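Local coordinates for ribosomal RNA processing protein 6 (Trypanosoma brucei brucei, PDB 4NLC) that probably acts as a nuclear 3'-5' exoribonuclease of the exosome, trimming single-stranded RNA during ribosomal RNA processing through the catalytic domain that this chain comprises, at residues A[149-154]-A[167-172]; A[95-100]-A[155-160]; A[86-91]-A[142-147]. The protein carries 1 engineered substitution. All coordinates share one frame; numbering follows the deposited sequence.

Contact 1 (A[149-154]-A[167-172]); sequences HGARED and VNLFDT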
ATOM      1  N   HIS A 149       0.526  -9.726  -7.754  1.00 21.59           N
ATOM      2  CA  HIS A 149       1.232  -9.203  -8.927  1.00 21.54           C
ATOM      3  C   HIS A 149       1.905  -7.863  -8.557  1.00 26.50           C
ATOM      4  O   HIS A 149       1.227  -6.851  -8.467  1.00 26.51           O
ATOM      5  CB  HIS A 149       0.295  -9.037 -10.134  1.00 22.29           C
ATOM      6  CG  HIS A 149       1.051  -8.773 -11.398  1.00 25.39           C
ATOM      7  ND1 HIS A 149       1.343  -9.786 -12.284  1.00 26.78           N
ATOM      8  CD2 HIS A 149       1.626  -7.631 -11.837  1.00 26.69           C
ATOM      9  CE1 HIS A 149       2.058  -9.226 -13.242  1.00 26.74           C
ATOM     10  NE2 HIS A 149       2.256  -7.935 -13.013  1.00 26.76           N
ATOM     11  N   GLY A 150       3.220  -7.880  -8.339  1.00 22.78           N
ATOM     12  CA  GLY A 150       3.957  -6.683  -7.959  1.00 23.83           C
ATOM     13  C   GLY A 150       3.575  -6.286  -6.556  1.00 29.83           C
ATOM     14  O   GLY A 150       2.850  -5.294  -6.359  1.00 29.82           O
ATOM     15  N   ALA A 151       4.035  -7.105  -5.587  1.00 24.85           N
ATOM     16  CA  ALA A 151       3.671  -7.053  -4.167  1.00 25.08           C
ATOM     17  C   ALA A 151       4.512  -6.143  -3.245  1.00 28.76           C
ATOM     18  O   ALA A 151       4.275  -6.168  -2.044  1.00 26.64           O
ATOM     19  CB  ALA A 151       3.686  -8.473  -3.613  1.00 26.34           C
ATOM     20  N   ARG A 152       5.495  -5.386  -3.758  1.00 30.11           N
ATOM     21  CA  ARG A 152       6.367  -4.551  -2.891  1.00 31.96           C
ATOM     22  C   ARG A 152       5.572  -3.689  -1.877  1.00 36.43           C
ATOM     23  O   ARG A 152       5.807  -3.809  -0.673  1.00 38.65           O
ATOM     24  CB  ARG A 152       7.342  -3.700  -3.732  1.00 35.21           C
ATOM     25  CG  ARG A 152       8.343  -2.860  -2.912  1.00 51.83           C
ATOM     26  CD  ARG A 152       9.791  -3.321  -3.063  1.00 67.82           C
ATOM     27  NE  ARG A 152      10.265  -3.244  -4.448  1.00 82.94           N
ATOM     28  CZ  ARG A 152      11.182  -4.048  -4.982  1.00 98.70           C
ATOM     29  NH1 ARG A 152      11.745  -5.004  -4.253  1.00 79.74           N
ATOM     30  NH2 ARG A 152      11.540  -3.904  -6.251  1.00 89.39           N
ATOM     31  N   GLU A 153       4.603  -2.881  -2.355  1.00 30.72           N
ATOM     32  CA  GLU A 153       3.761  -2.035  -1.499  1.00 29.47           C
ATOM     33  C   GLU A 153       2.774  -2.852  -0.662  1.00 31.62           C
ATOM     34  O   GLU A 153       2.608  -2.585   0.533  1.00 28.65           O
ATOM     35  CB  GLU A 153       3.065  -0.936  -2.315  1.00 31.12           C
ATOM     36  CG  GLU A 153       4.057   0.046  -2.938  1.00 45.98           C
ATOM     37  CD  GLU A 153       3.846   1.531  -2.700  1.00 80.79           C
ATOM     38  OE1 GLU A 153       3.473   2.238  -3.665  1.00 76.36           O
ATOM     39  OE2 GLU A 153       4.127   2.003  -1.572  1.00 78.93           O
ATOM     40  N   ASP A 154       2.175  -3.893  -1.274  1.00 29.49           N
ATOM     41  CA  ASP A 154       1.203  -4.766  -0.621  1.00 29.27           C
ATOM     42  C   ASP A 154       1.729  -5.383   0.647  1.00 30.13           C
ATOM     43  O   ASP A 154       1.032  -5.378   1.668  1.00 28.40           O
ATOM     44  CB  ASP A 154       0.711  -5.856  -1.582  1.00 31.98           C
ATOM     45  CG  ASP A 154      -0.182  -5.336  -2.684  1.00 42.99           C
ATOM     46  OD1 ASP A 154      -0.290  -4.108  -2.830  1.00 42.36           O
ATOM     47  OD2 ASP A 154      -0.826  -6.156  -3.354  1.00 57.47           O
ATOM     48  N   VAL A 167       3.424 -16.087   4.164  1.00 26.04           N
ATOM     49  CA  VAL A 167       4.242 -17.286   4.167  1.00 26.61           C
ATOM     50  C   VAL A 167       3.911 -17.943   2.810  1.00 30.00           C
ATOM     51  O   VAL A 167       2.759 -18.266   2.535  1.00 29.37           O
ATOM     52  CB  VAL A 167       3.924 -18.207   5.384  1.00 31.12           C
ATOM     53  CG1 VAL A 167       4.615 -19.563   5.252  1.00 31.18           C
ATOM     54  CG2 VAL A 167       4.313 -17.535   6.703  1.00 30.62           C
ATOM     55  N   ASN A 168       4.914 -18.063   1.953  1.00 25.91           N
ATOM     56  CA  ASN A 168       4.824 -18.599   0.596  1.00 25.98           C
ATOM     57  C   ASN A 168       4.084 -17.662  -0.365  1.00 29.83           C
ATOM     58  O   ASN A 168       3.054 -17.989  -0.975  1.00 28.32           O
ATOM     59  CB  ASN A 168       4.306 -20.028   0.536  1.00 26.99           C
ATOM     60  CG  ASN A 168       5.428 -21.010   0.732  1.00 47.95           C
ATOM     61  OD1 ASN A 168       6.599 -20.747   0.397  1.00 46.27           O
ATOM     62  ND2 ASN A 168       5.111 -22.149   1.292  1.00 35.88           N
ATOM     63  N   LEU A 169       4.692 -16.495  -0.518  1.00 25.79           N
ATOM     64  CA  LEU A 169       4.288 -15.504  -1.467  1.00 25.50           C
ATOM     65  C   LEU A 169       4.849 -15.929  -2.818  1.00 27.80           C
ATOM     66  O   LEU A 169       5.974 -16.444  -2.900  1.00 26.87           O
ATOM     67  CB  LEU A 169       4.904 -14.119  -1.082  1.00 25.72           C
ATOM     68  CG  LEU A 169       4.797 -12.976  -2.133  1.00 29.38           C
ATOM     69  CD1 LEU A 169       3.376 -12.504  -2.283  1.00 28.50           C
ATOM     70  CD2 LEU A 169       5.690 -11.799  -1.767  1.00 30.01           C
ATOM     71  N   PHE A 170       4.050 -15.738  -3.870  1.00 23.53           N
ATOM     72  CA  PHE A 170       4.515 -15.879  -5.244  1.00 22.63           C
ATOM     73  C   PHE A 170       4.133 -14.579  -5.952  1.00 27.96           C
ATOM     74  O   PHE A 170       2.960 -14.218  -5.989  1.00 27.52           O
ATOM     75  CB  PHE A 170       4.003 -17.128  -5.978  1.00 22.98           C
ATOM     76  CG  PHE A 170       4.691 -17.320  -7.317  1.00 24.55           C
ATOM     77  CD1 PHE A 170       4.223 -16.678  -8.460  1.00 25.48           C
ATOM     78  CD2 PHE A 170       5.812 -18.142  -7.435  1.00 26.21           C
ATOM     79  CE1 PHE A 170       4.846 -16.878  -9.698  1.00 26.90           C
ATOM     80  CE2 PHE A 170       6.424 -18.347  -8.674  1.00 28.27           C
ATOM     81  CZ  PHE A 170       5.949 -17.695  -9.793  1.00 26.14           C
ATOM     82  N   ASP A 171       5.134 -13.860  -6.461  1.00 24.97           N
ATOM     83  CA  ASP A 171       4.919 -12.587  -7.134  1.00 23.67           C
ATOM     84  C   ASP A 171       5.061 -12.782  -8.648  1.00 27.24           C
ATOM     85  O   ASP A 171       6.160 -13.052  -9.138  1.00 26.49           O
ATOM     86  CB  ASP A 171       5.889 -11.525  -6.584  1.00 23.91           C
ATOM     87  CG  ASP A 171       5.606 -10.095  -7.046  1.00 29.33           C
ATOM     88  OD1 ASP A 171       5.189  -9.910  -8.219  1.00 28.11           O
ATOM     89  OD2 ASP A 171       5.886  -9.167  -6.280  1.00 30.41           O
ATOM     90  N   THR A 172       3.940 -12.661  -9.376  1.00 22.79           N
ATOM     91  CA  THR A 172       3.890 -12.869 -10.828  1.00 22.64           C
ATOM     92  C   THR A 172       4.663 -11.778 -11.616  1.00 25.75           C
ATOM     93  O   THR A 172       5.080 -12.027 -12.752  1.00 26.80           O
ATOM     94  CB  THR A 172       2.441 -13.053 -11.327  1.00 25.84           C
ATOM     95  OG1 THR A 172       1.608 -12.059 -10.754  1.00 23.42           O
ATOM     96  CG2 THR A 172       1.889 -14.419 -11.003  1.00 17.99           C
TER
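A chi1 of -170° sets Asp171 CG anti to its backbone N, beside the carbonyl carbon, and the carboxylate ends against the backbone N-H groups of Gly150 and Ala151. His149 CG is likewise anti to its own N, whereas Thr172 OG1 sits between its backbone N and carbonyl carbon (chi1 46°); these two side chains cross at about a right angle. The carboxylate works as a fork. Gly150 N donates to Asp171 OD1 at 2.8 Å, and Ala151 N donates to Asp171 OD2 at 2.9 Å in an almost straight bond (177° at the hydrogen). Both donors stand above the carboxylate plane rather than within it. Ala151 CB lies 3.5 Å from Asp171 OD2 and, farther along, 4.3 Å from Leu169 CD1, so the methyl group is shared by the carboxylate and the apolar side chain. At the other end, His149 ND1 and Thr172 OG1 are hydrogen-bonded at 2.8 Å, the hydroxyl approaching the imidazole obliquely. His149 NE2, on the far side of the imidazole, bonds to His183 O; Thr172 OG1, besides meeting His149 ND1, bonds to Phe148 O. The contact closes the beta-alpha-beta unit made by strand 145-148, helix 152-162 and strand 169-171, tying the loop that leads into the helix to the end of the second strand. Asp171 is also the N-cap of helix 172-178, its OD1 accepting a bond from Ser173 N. One buried carboxylate therefore serves two chain segments: both its oxygens are satisfied by backbone N-H groups, and its charge is probably further stabilised by the N-terminus of the helix it caps.

Contact 2 (A[95-100]-A[155-160]); sequences VDLEHH and VRWLQK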
ATOM      1  N   VAL A  95      -4.276 -12.551  -4.636  1.00 25.41           N
ATOM      2  CA  VAL A  95      -4.572 -11.427  -3.771  1.00 24.21           C
ATOM      3  C   VAL A  95      -4.078 -10.110  -4.394  1.00 30.16           C
ATOM      4  O   VAL A  95      -3.034 -10.065  -5.055  1.00 30.90           O
ATOM      5  CB  VAL A  95      -4.001 -11.630  -2.324  1.00 27.56           C
ATOM      6  CG1 VAL A  95      -4.512 -10.547  -1.358  1.00 27.14           C
ATOM      7  CG2 VAL A  95      -4.298 -13.033  -1.762  1.00 26.18           C
ATOM      8  N   ASP A  96      -4.836  -9.035  -4.152  1.00 26.13           N
ATOM      9  CA  ASP A  96      -4.496  -7.658  -4.489  1.00 26.37           C
ATOM     10  C   ASP A  96      -5.131  -6.709  -3.448  1.00 30.39           C
ATOM     11  O   ASP A  96      -6.009  -7.107  -2.680  1.00 30.35           O
ATOM     12  CB  ASP A  96      -4.863  -7.279  -5.938  1.00 28.47           C
ATOM     13  CG  ASP A  96      -4.207  -5.990  -6.446  1.00 36.27           C
ATOM     14  OD1 ASP A  96      -3.140  -5.594  -5.892  1.00 33.96           O
ATOM     15  OD2 ASP A  96      -4.751  -5.383  -7.403  1.00 42.39           O
ATOM     16  N   LEU A  97      -4.654  -5.474  -3.396  1.00 26.29           N
ATOM     17  CA  LEU A  97      -5.153  -4.491  -2.446  1.00 24.32           C
ATOM     18  C   LEU A  97      -5.375  -3.170  -3.153  1.00 26.26           C
ATOM     19  O   LEU A  97      -4.639  -2.851  -4.089  1.00 25.92           O
ATOM     20  CB  LEU A  97      -4.089  -4.250  -1.341  1.00 24.13           C
ATOM     21  CG  LEU A  97      -3.604  -5.387  -0.429  1.00 27.86           C
ATOM     22  CD1 LEU A  97      -2.508  -4.886   0.506  1.00 27.73           C
ATOM     23  CD2 LEU A  97      -4.704  -5.914   0.439  1.00 28.05           C
ATOM     24  N   GLU A  98      -6.341  -2.365  -2.670  1.00 22.42           N
ATOM     25  CA  GLU A  98      -6.501  -0.969  -3.111  1.00 22.36           C
ATOM     26  C   GLU A  98      -6.147  -0.105  -1.889  1.00 27.36           C
ATOM     27  O   GLU A  98      -6.315  -0.545  -0.740  1.00 27.96           O
ATOM     28  CB  GLU A  98      -7.874  -0.656  -3.708  1.00 23.73           C
ATOM     29  CG  GLU A  98      -8.244  -1.527  -4.904  1.00 28.91           C
ATOM     30  CD  GLU A  98      -7.339  -1.468  -6.123  1.00 42.93           C
ATOM     31  OE1 GLU A  98      -6.605  -0.467  -6.284  1.00 31.54           O
ATOM     32  OE2 GLU A  98      -7.377  -2.423  -6.930  1.00 47.46           O
ATOM     33  N   HIS A  99      -5.591   1.071  -2.117  1.00 25.21           N
ATOM     34  CA  HIS A  99      -5.030   1.905  -1.038  1.00 25.43           C
ATOM     35  C   HIS A  99      -5.373   3.405  -1.188  1.00 30.81           C
ATOM     36  O   HIS A  99      -5.794   3.843  -2.260  1.00 32.27           O
ATOM     37  CB  HIS A  99      -3.490   1.674  -1.076  1.00 24.93           C
ATOM     38  CG  HIS A  99      -2.671   2.281   0.022  1.00 27.55           C
ATOM     39  ND1 HIS A  99      -2.017   3.485  -0.156  1.00 29.25           N
ATOM     40  CD2 HIS A  99      -2.312   1.766   1.220  1.00 28.67           C
ATOM     41  CE1 HIS A  99      -1.347   3.705   0.965  1.00 28.93           C
ATOM     42  NE2 HIS A  99      -1.503   2.708   1.828  1.00 28.92           N
ATOM     43  N   HIS A 100      -5.215   4.176  -0.104  1.00 25.68           N
ATOM     44  CA  HIS A 100      -5.437   5.617  -0.102  1.00 25.53           C
ATOM     45  C   HIS A 100      -4.243   6.317   0.554  1.00 29.17           C
ATOM     46  O   HIS A 100      -3.850   5.960   1.655  1.00 27.03           O
ATOM     47  CB  HIS A 100      -6.764   6.014   0.600  1.00 25.84           C
ATOM     48  CG  HIS A 100      -6.997   7.503   0.554  1.00 29.15           C
ATOM     49  ND1 HIS A 100      -7.454   8.128  -0.603  1.00 30.72           N
ATOM     50  CD2 HIS A 100      -6.716   8.452   1.477  1.00 30.24           C
ATOM     51  CE1 HIS A 100      -7.485   9.424  -0.325  1.00 30.41           C
ATOM     52  NE2 HIS A 100      -7.052   9.668   0.913  1.00 30.79           N
ATOM     53  N   VAL A 155       2.959  -5.901   0.578  1.00 24.48           N
ATOM     54  CA  VAL A 155       3.653  -6.558   1.692  1.00 24.33           C
ATOM     55  C   VAL A 155       3.727  -5.577   2.870  1.00 24.60           C
ATOM     56  O   VAL A 155       3.486  -5.951   4.008  1.00 21.23           O
ATOM     57  CB  VAL A 155       5.073  -7.059   1.220  1.00 28.05           C
ATOM     58  CG1 VAL A 155       6.023  -7.325   2.391  1.00 27.60           C
ATOM     59  CG2 VAL A 155       4.949  -8.290   0.326  1.00 27.49           C
ATOM     60  N   ARG A 156       4.060  -4.331   2.571  1.00 22.51           N
ATOM     61  CA  ARG A 156       4.198  -3.253   3.546  1.00 23.63           C
ATOM     62  C   ARG A 156       2.827  -2.852   4.116  1.00 27.44           C
ATOM     63  O   ARG A 156       2.661  -2.758   5.319  1.00 29.39           O
ATOM     64  CB  ARG A 156       4.927  -2.061   2.885  1.00 22.15           C
ATOM     65  CG  ARG A 156       6.432  -2.291   2.828  1.00 28.49           C
ATOM     66  CD  ARG A 156       7.123  -1.294   1.904  1.00 37.34           C
ATOM     67  NE  ARG A 156       8.311  -1.893   1.290  1.00 57.36           N
ATOM     68  CZ  ARG A 156       9.545  -1.784   1.771  1.00 73.39           C
ATOM     69  NH1 ARG A 156       9.774  -1.092   2.882  1.00 70.92           N
ATOM     70  NH2 ARG A 156      10.559  -2.358   1.142  1.00 51.61           N
ATOM     71  N   TRP A 157       1.860  -2.622   3.251  1.00 24.96           N
ATOM     72  CA  TRP A 157       0.491  -2.240   3.598  1.00 25.12           C
ATOM     73  C   TRP A 157      -0.140  -3.199   4.586  1.00 28.93           C
ATOM     74  O   TRP A 157      -0.660  -2.747   5.613  1.00 28.16           O
ATOM     75  CB  TRP A 157      -0.362  -2.133   2.326  1.00 24.13           C
ATOM     76  CG  TRP A 157       0.070  -1.025   1.398  1.00 26.30           C
ATOM     77  CD1 TRP A 157       0.885   0.032   1.700  1.00 29.91           C
ATOM     78  CD2 TRP A 157      -0.317  -0.856   0.026  1.00 26.44           C
ATOM     79  NE1 TRP A 157       1.019   0.856   0.603  1.00 30.37           N
ATOM     80  CE2 TRP A 157       0.277   0.343  -0.434  1.00 31.51           C
ATOM     81  CE3 TRP A 157      -1.156  -1.571  -0.847  1.00 27.95           C
ATOM     82  CZ2 TRP A 157       0.076   0.834  -1.736  1.00 31.08           C
ATOM     83  CZ3 TRP A 157      -1.339  -1.096  -2.145  1.00 29.58           C
ATOM     84  CH2 TRP A 157      -0.735   0.099  -2.574  1.00 30.60           C
ATOM     85  N   LEU A 158      -0.047  -4.537   4.300  1.00 25.01           N
ATOM     86  CA  LEU A 158      -0.602  -5.609   5.130  1.00 24.39           C
ATOM     87  C   LEU A 158      -0.083  -5.514   6.553  1.00 25.86           C
ATOM     88  O   LEU A 158      -0.822  -5.740   7.499  1.00 23.86           O
ATOM     89  CB  LEU A 158      -0.262  -7.003   4.532  1.00 24.69           C
ATOM     90  CG  LEU A 158      -1.075  -7.486   3.298  1.00 28.16           C
ATOM     91  CD1 LEU A 158      -0.577  -8.848   2.821  1.00 27.39           C
ATOM     92  CD2 LEU A 158      -2.518  -7.632   3.623  1.00 27.88           C
ATOM     93  N   GLN A 159       1.190  -5.136   6.697  1.00 23.33           N
ATOM     94  CA  GLN A 159       1.830  -4.977   7.992  1.00 24.02           C
ATOM     95  C   GLN A 159       1.311  -3.743   8.704  1.00 26.33           C
ATOM     96  O   GLN A 159       0.778  -3.842   9.801  1.00 25.58           O
ATOM     97  CB  GLN A 159       3.364  -4.945   7.859  1.00 25.47           C
ATOM     98  CG  GLN A 159       3.940  -6.226   7.274  1.00 28.14           C
ATOM     99  CD  GLN A 159       5.430  -6.142   7.079  1.00 35.97           C
ATOM    100  OE1 GLN A 159       6.135  -5.401   7.775  1.00 26.65           O
ATOM    101  NE2 GLN A 159       5.952  -6.949   6.167  1.00 26.74           N
ATOM    102  N   LYS A 160       1.473  -2.587   8.083  1.00 23.80           N
ATOM    103  CA  LYS A 160       1.046  -1.296   8.616  1.00 23.42           C
ATOM    104  C   LYS A 160      -0.383  -1.325   9.138  1.00 27.49           C
ATOM    105  O   LYS A 160      -0.643  -0.897  10.266  1.00 27.57           O
ATOM    106  CB  LYS A 160       1.184  -0.228   7.501  1.00 25.29           C
ATOM    107  CG  LYS A 160       0.460   1.114   7.744  1.00 24.21           C
ATOM    108  CD  LYS A 160       0.586   2.075   6.526  1.00 29.25           C
ATOM    109  CE  LYS A 160      -0.214   1.684   5.264  1.00 26.34           C
ATOM    110  NZ  LYS A 160       0.160   2.528   4.085  1.00 23.75           N
TER
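Leu97 is the first residue of strand 95-100 to meet helix 155-160, its CB directed at the helix. Its CD1 reaches the edge of the Trp157 indole, 3.8 Å from Trp157 CE3, and also packs 4.1 Å from Leu158 CG. Glu98, next along, has its CB pointing away from the helix. His99 makes the polar and aromatic part of the contact, Leu97 the aliphatic part. With CG anti to the backbone N (chi1 -173°), the His99 imidazole lies flat over one face of Trp157 in an offset stack: the centroid of its ring is 3.8 Å from that of the five-membered indole ring and the planes differ by 7°. The stack continues through His99 CB, which makes a CH-pi contact 3.6 Å from the centroid of the six-membered ring. The tip of the imidazole meets the tip of Lys160, whose NZ donates to His99 NE2 at 2.8 Å, close to the ring plane. Lys160 NZ also bonds to Gln106 O, so the ammonium joins helix, strand and loop while the indole holds the imidazole from one face. Strand and helix axes approach to 9.9 Å at 69°. The helix across the mixed sheet fits the RNase H-like fold of the 3'-5' exonuclease domain, and Asp96 and Glu98 on this strand are consistent with the D-x-E motif of the DEDD family.

Contact 3 (A[86-91]-A[142-147]); sequences VLLNET and PNIVKV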
ATOM      1  N   VAL A  86     -13.209 -20.765   3.680  1.00 28.31           N
ATOM      2  CA  VAL A  86     -13.243 -21.133   2.258  1.00 28.76           C
ATOM      3  C   VAL A  86     -11.765 -21.154   1.753  1.00 31.83           C
ATOM      4  O   VAL A  86     -11.328 -22.142   1.171  1.00 32.46           O
ATOM      5  CB  VAL A  86     -14.119 -20.147   1.415  1.00 31.83           C
ATOM      6  CG1 VAL A  86     -13.781 -20.219  -0.071  1.00 31.09           C
ATOM      7  CG2 VAL A  86     -15.608 -20.394   1.642  1.00 32.11           C
ATOM      8  N   LEU A  87     -11.010 -20.078   2.029  1.00 26.44           N
ATOM      9  CA  LEU A  87      -9.624 -19.951   1.621  1.00 25.11           C
ATOM     10  C   LEU A  87      -8.718 -21.068   2.149  1.00 29.34           C
ATOM     11  O   LEU A  87      -7.759 -21.444   1.462  1.00 27.96           O
ATOM     12  CB  LEU A  87      -9.079 -18.580   1.992  1.00 24.28           C
ATOM     13  CG  LEU A  87      -9.768 -17.328   1.419  1.00 26.13           C
ATOM     14  CD1 LEU A  87      -8.999 -16.103   1.809  1.00 24.05           C
ATOM     15  CD2 LEU A  87      -9.947 -17.390  -0.117  1.00 27.25           C
ATOM     16  N   LEU A  88      -9.046 -21.622   3.347  1.00 26.59           N
ATOM     17  CA  LEU A  88      -8.299 -22.712   3.979  1.00 26.09           C
ATOM     18  C   LEU A  88      -8.402 -24.043   3.218  1.00 33.98           C
ATOM     19  O   LEU A  88      -7.609 -24.929   3.490  1.00 34.79           O
ATOM     20  CB  LEU A  88      -8.651 -22.905   5.467  1.00 25.49           C
ATOM     21  CG  LEU A  88      -8.233 -21.788   6.465  1.00 30.41           C
ATOM     22  CD1 LEU A  88      -8.939 -21.975   7.831  1.00 30.22           C
ATOM     23  CD2 LEU A  88      -6.714 -21.682   6.646  1.00 30.74           C
ATOM     24  N   ASN A  89      -9.355 -24.191   2.275  1.00 33.34           N
ATOM     25  CA  ASN A  89      -9.502 -25.402   1.458  1.00 34.84           C
ATOM     26  C   ASN A  89      -8.824 -25.275   0.068  1.00 39.32           C
ATOM     27  O   ASN A  89      -8.956 -26.178  -0.768  1.00 39.63           O
ATOM     28  CB  ASN A  89     -10.977 -25.780   1.301  1.00 42.03           C
ATOM     29  CG  ASN A  89     -11.556 -26.504   2.483  1.00 76.46           C
ATOM     30  OD1 ASN A  89     -10.920 -27.366   3.102  1.00 68.01           O
ATOM     31  ND2 ASN A  89     -12.798 -26.187   2.805  1.00 76.45           N
ATOM     32  N   GLU A  90      -8.103 -24.153  -0.173  1.00 34.15           N
ATOM     33  CA  GLU A  90      -7.394 -23.885  -1.435  1.00 33.33           C
ATOM     34  C   GLU A  90      -5.887 -24.110  -1.289  1.00 35.26           C
ATOM     35  O   GLU A  90      -5.350 -24.012  -0.188  1.00 33.82           O
ATOM     36  CB  GLU A  90      -7.663 -22.442  -1.904  1.00 33.84           C
ATOM     37  CG  GLU A  90      -9.139 -22.058  -1.977  1.00 39.14           C
ATOM     38  CD  GLU A  90      -9.998 -22.810  -2.984  1.00 52.29           C
ATOM     39  OE1 GLU A  90     -11.216 -22.939  -2.733  1.00 57.03           O
ATOM     40  OE2 GLU A  90      -9.465 -23.263  -4.022  1.00 38.14           O
ATOM     41  N   THR A  91      -5.209 -24.429  -2.382  1.00 32.81           N
ATOM     42  CA  THR A  91      -3.747 -24.620  -2.385  1.00 32.46           C
ATOM     43  C   THR A  91      -3.044 -23.369  -2.947  1.00 33.68           C
ATOM     44  O   THR A  91      -1.829 -23.218  -2.811  1.00 33.71           O
ATOM     45  CB  THR A  91      -3.360 -25.906  -3.137  1.00 41.00           C
ATOM     46  OG1 THR A  91      -3.928 -25.863  -4.444  1.00 37.51           O
ATOM     47  CG2 THR A  91      -3.805 -27.172  -2.402  1.00 36.35           C
ATOM     48  N   PRO A 142       1.651 -22.346   5.164  1.00 26.82           N
ATOM     49  CA  PRO A 142       2.646 -22.657   4.134  1.00 27.48           C
ATOM     50  C   PRO A 142       2.141 -23.489   2.955  1.00 33.99           C
ATOM     51  O   PRO A 142       2.764 -23.473   1.903  1.00 33.57           O
ATOM     52  CB  PRO A 142       3.740 -23.400   4.914  1.00 30.08           C
ATOM     53  CG  PRO A 142       3.063 -23.960   6.087  1.00 34.33           C
ATOM     54  CD  PRO A 142       1.980 -23.005   6.448  1.00 28.46           C
ATOM     55  N   ASN A 143       1.045 -24.242   3.126  1.00 31.42           N
ATOM     56  CA  ASN A 143       0.541 -25.083   2.031  1.00 30.29           C
ATOM     57  C   ASN A 143      -0.379 -24.322   1.080  1.00 29.83           C
ATOM     58  O   ASN A 143      -0.887 -24.893   0.126  1.00 30.11           O
ATOM     59  CB  ASN A 143      -0.110 -26.355   2.564  1.00 31.38           C
ATOM     60  CG  ASN A 143      -0.262 -27.426   1.509  1.00 59.90           C
ATOM     61  OD1 ASN A 143       0.696 -27.791   0.812  1.00 49.18           O
ATOM     62  ND2 ASN A 143      -1.486 -27.909   1.325  1.00 53.40           N
ATOM     63  N   ILE A 144      -0.595 -23.040   1.341  1.00 23.94           N
ATOM     64  CA  ILE A 144      -1.425 -22.207   0.484  1.00 23.29           C
ATOM     65  C   ILE A 144      -0.512 -21.201  -0.124  1.00 26.89           C
ATOM     66  O   ILE A 144       0.090 -20.409   0.611  1.00 27.80           O
ATOM     67  CB  ILE A 144      -2.625 -21.508   1.224  1.00 25.53           C
ATOM     68  CG1 ILE A 144      -3.530 -22.545   1.956  1.00 24.59           C
ATOM     69  CG2 ILE A 144      -3.442 -20.592   0.248  1.00 24.04           C
ATOM     70  CD1 ILE A 144      -4.686 -21.971   2.793  1.00 25.93           C
ATOM     71  N   VAL A 145      -0.397 -21.208  -1.468  1.00 21.95           N
ATOM     72  CA  VAL A 145       0.409 -20.180  -2.148  1.00 20.54           C
ATOM     73  C   VAL A 145      -0.451 -18.915  -2.299  1.00 24.93           C
ATOM     74  O   VAL A 145      -1.593 -19.000  -2.779  1.00 24.78           O
ATOM     75  CB  VAL A 145       0.997 -20.670  -3.500  1.00 23.91           C
ATOM     76  CG1 VAL A 145       1.611 -19.510  -4.301  1.00 22.78           C
ATOM     77  CG2 VAL A 145       2.036 -21.756  -3.270  1.00 24.91           C
ATOM     78  N   LYS A 146       0.092 -17.743  -1.893  1.00 22.54           N
ATOM     79  CA  LYS A 146      -0.585 -16.449  -2.071  1.00 21.56           C
ATOM     80  C   LYS A 146       0.083 -15.772  -3.252  1.00 24.82           C
ATOM     81  O   LYS A 146       1.248 -15.384  -3.179  1.00 25.80           O
ATOM     82  CB  LYS A 146      -0.468 -15.555  -0.828  1.00 23.29           C
ATOM     83  CG  LYS A 146      -1.496 -15.812   0.308  1.00 19.80           C
ATOM     84  CD  LYS A 146      -1.371 -17.167   1.007  1.00 18.44           C
ATOM     85  CE  LYS A 146      -0.064 -17.316   1.764  1.00 26.19           C
ATOM     86  NZ  LYS A 146      -0.036 -18.527   2.632  1.00 25.25           N
ATOM     87  N   VAL A 147      -0.638 -15.686  -4.352  1.00 20.53           N
ATOM     88  CA  VAL A 147      -0.191 -15.070  -5.594  1.00 19.15           C
ATOM     89  C   VAL A 147      -0.565 -13.563  -5.600  1.00 25.32           C
ATOM     90  O   VAL A 147      -1.744 -13.196  -5.518  1.00 26.73           O
ATOM     91  CB  VAL A 147      -0.791 -15.796  -6.838  1.00 21.08           C
ATOM     92  CG1 VAL A 147      -0.220 -15.234  -8.150  1.00 20.75           C
ATOM     93  CG2 VAL A 147      -0.591 -17.301  -6.765  1.00 20.33           C
TER
HETATM   94  O   HOH W   1      -0.014 -25.403  -2.414  1.00 36.85           O
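Ile144 leans on the type I beta turn of Leu87 to Glu90, at the C-terminal end of helix 77-87, which leads into strand 92-100 of the exonuclease sheet; strand 145-148, parallel to that strand, starts one residue after Ile144. The isoleucine is extended: CG1 lies beside the backbone N (chi1 -56°) and CD1 continues anti (chi2 176°), which puts CD1 near Leu87 O, while CG1 meets Glu90 O. Ile144 CG1 comes to 3.2 Å from Glu90 O, and Ile144 CD1 to 3.4 Å from Leu87 O. Leu88 adds a looser apolar touch, its CD2 4.4 Å from Ile144 CD1. Lys146, bent at chi2 and chi3, brings NZ back to Ile144 O (2.8 Å), and NZ also bonds to Val138 O and Val167 O, three carbonyl groups thus sharing one buried ammonium. The backbone link is Val145 N to Thr91 O, 2.8 Å long and nearly straight at the hydrogen, though the donor stands well above the carbonyl plane. This bond fixes the start of the parallel strand pairing, which goes on from Val145 to Ile93. Thr91 O is also touched by the Ile144 CA-H, and a water donates to it at 2.9 Å while giving its other bond to Asn143 O at 2.7 Å.

In the fold
All three contacts gather on one mixed sheet, in which strands 92-100, 145-148 and 169-171 are consecutive neighbours. Contacts 1 and 2 share helix 152-162 and have centres about 10 Å apart; the centre of contact 3 lies about 14 Å from that of contact 1 and about 18 Å from that of contact 2, at the start of strands 92-100 and 145-148. Backbone bonds connect them: Val95 N to Val147 O, 2.8 Å, between contacts 2 and 3, and Phe170 N to Lys146 O, 2.9 Å, between contacts 1 and 3. Where contacts 1 and 2 meet, Asp154 OD2 is 3.5 Å from Asp96 OD1; with Glu98 and Asp222 these form an acidic cluster consistent with the DEDD active site.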